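PDB 3QOC: putative metallopeptidase from Corynebacterium diphtheriae, which probably acts as a metal-dependent aminopeptidase of the creatinase/prolidase type, here represented by its N-terminal domain alone. Local coordinates for residues M29-T32 with H36-Y39. Sequence-based numbering, arbitrary orientation.
Sequences MLVT and HIRY. With SO4 (sulfate ion), chain F.
Val-31 meets His-36 and Ile-37 at a tight strand-to-helix turn in the creatinase/prolidase N-terminal domain, where strand 28-31 gives way to helix 34-41. The contact is small and apolar, with no hydrogen bond between 29-32 and 36-39. Val-31 is its centre. Its CG1 stands anti to the backbone N (chi1 -175°) and reaches the first turn of the helix. CG1 of Val-31 lies 3.6 Å from CB of His-36 and 3.7 Å from CG1 of Ile-37. The valine and isoleucine side chains run past each other in opposite directions. Ile-37 reaches across toward the strand end, with CG1 anti to the carbonyl carbon (chi1 -69°) and chi2 extended, which puts CD1 foremost. CD1 of Ile-37 sits 3.4 Å from Val-31 O and 3.8 Å from Thr-32 O, against the backbone where the strand ends.

His-36 touches the valine through its CB, and its ring leads away. ND1 is hydrogen-bonded to Glu-102, whose carboxylate also takes the backbone N of Thr-32. One acidic side chain thus ties the helix to the strand end. Farther out, Arg-38 binds a sulfate, probably from the crystallisation liquor. Arg-38 NH1 donates to sulfate O4 at 2.7 Å, with that oxygen in the guanidinium plane. Arg-38 NH2 donates to sulfate O2 at 3.1 Å. Arg-9 and Arg-13 share this anion.

Strand 28-31 is an inner strand of the mixed sheet, between antiparallel 49-53 and parallel 97-102. Val-31 pairs with Leu-50 through the backbone, and the side chains of Val-31 and Ile-37 both rest on that leucine of strand 49-53.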
loop_
_atom_site.group_PDB
_atom_site.type_symbol
_atom_site.label_atom_id
_atom_site.label_comp_id
_atom_site.label_asym_id
_atom_site.label_seq_id
_atom_site.Cartn_x
_atom_site.Cartn_y
_atom_site.Cartn_z
HETATM N N MSE A 29 -1.650 6.116 -0.308
HETATM C CA MSE A 29 -0.963 5.615 -1.436
HETATM C C MSE A 29 -1.057 4.093 -1.415
HETATM O O MSE A 29 -0.784 3.421 -0.408
HETATM C CB MSE A 29 0.473 6.100 -1.389
HETATM C CG MSE A 29 1.310 5.662 -2.532
HETATM SE SE MSE A 29 0.837 6.698 -4.244
HETATM C CE MSE A 29 2.772 7.378 -4.683
ATOM N N LEU A 30 -1.463 3.544 -2.549
ATOM C CA LEU A 30 -1.502 2.115 -2.776
ATOM C C LEU A 30 -0.257 1.724 -3.577
ATOM O O LEU A 30 -0.078 2.121 -4.723
ATOM C CB LEU A 30 -2.727 1.779 -3.597
ATOM C CG LEU A 30 -2.867 0.311 -4.087
ATOM C CD1 LEU A 30 -2.870 -0.641 -2.912
ATOM C CD2 LEU A 30 -4.132 0.115 -4.842
ATOM N N VAL A 31 0.624 0.961 -2.971
ATOM C CA VAL A 31 1.858 0.557 -3.605
ATOM C C VAL A 31 1.713 -0.868 -4.107
ATOM O O VAL A 31 1.361 -1.761 -3.342
ATOM C CB VAL A 31 2.957 0.595 -2.536
ATOM C CG1 VAL A 31 4.344 0.280 -3.178
ATOM C CG2 VAL A 31 2.949 1.985 -1.848
ATOM N N THR A 32 1.877 -1.081 -5.387
ATOM C CA THR A 32 1.753 -2.373 -5.948
ATOM C C THR A 32 3.067 -2.905 -6.546
ATOM O O THR A 32 3.228 -4.120 -6.740
ATOM C CB THR A 32 0.607 -2.372 -7.040
ATOM O OG1 THR A 32 0.820 -1.304 -7.982
ATOM C CG2 THR A 32 -0.828 -2.243 -6.390
ATOM N N HIS A 36 9.195 -1.668 -4.492
ATOM C CA HIS A 36 8.687 -0.555 -3.656
ATOM C C HIS A 36 8.112 -1.060 -2.372
ATOM O O HIS A 36 8.461 -0.542 -1.286
ATOM C CB HIS A 36 7.717 0.351 -4.394
ATOM C CG HIS A 36 8.333 1.047 -5.567
ATOM N ND1 HIS A 36 7.585 1.694 -6.526
ATOM C CD2 HIS A 36 9.630 1.175 -5.955
ATOM C CE1 HIS A 36 8.380 2.156 -7.465
ATOM N NE2 HIS A 36 9.637 1.865 -7.141
ATOM N N ILE A 37 7.350 -2.147 -2.411
ATOM C CA ILE A 37 6.758 -2.700 -1.154
ATOM C C ILE A 37 7.892 -3.186 -0.222
ATOM O O ILE A 37 7.862 -3.033 1.027
ATOM C CB ILE A 37 5.778 -3.802 -1.486
ATOM C CG1 ILE A 37 4.526 -3.234 -2.190
ATOM C CG2 ILE A 37 5.508 -4.608 -0.298
ATOM C CD1 ILE A 37 3.688 -4.241 -2.935
ATOM N N ARG A 38 8.911 -3.789 -0.824
ATOM C CA ARG A 38 10.042 -4.308 -0.059
ATOM C C ARG A 38 10.812 -3.181 0.626
ATOM O O ARG A 38 11.180 -3.281 1.796
ATOM C CB ARG A 38 10.979 -5.112 -0.963
ATOM C CG ARG A 38 11.752 -6.204 -0.243
ATOM C CD ARG A 38 12.987 -5.645 0.444
ATOM N NE ARG A 38 13.596 -4.561 -0.322
ATOM C CZ ARG A 38 14.482 -3.703 0.173
ATOM N NH1 ARG A 38 14.866 -3.800 1.438
ATOM N NH2 ARG A 38 14.983 -2.748 -0.597
ATOM N N TYR A 39 11.048 -2.111 -0.123
ATOM C CA TYR A 39 11.762 -0.955 0.358
ATOM C C TYR A 39 10.975 -0.361 1.562
ATOM O O TYR A 39 11.576 0.025 2.588
ATOM C CB TYR A 39 11.894 0.034 -0.824
ATOM C CG TYR A 39 12.531 1.355 -0.477
ATOM C CD1 TYR A 39 13.912 1.519 -0.497
ATOM C CD2 TYR A 39 11.755 2.426 -0.109
ATOM C CE1 TYR A 39 14.485 2.744 -0.162
ATOM C CE2 TYR A 39 12.328 3.725 0.219
ATOM C CZ TYR A 39 13.678 3.842 0.196
ATOM O OH TYR A 39 14.219 5.038 0.543
HETATM S S SO4 F . 17.600 -2.168 2.407
HETATM O O1 SO4 F . 18.199 -0.945 2.870
HETATM O O2 SO4 F . 17.438 -1.797 1.031
HETATM O O3 SO4 F . 18.493 -3.293 2.596
HETATM O O4 SO4 F . 16.427 -2.462 3.218
#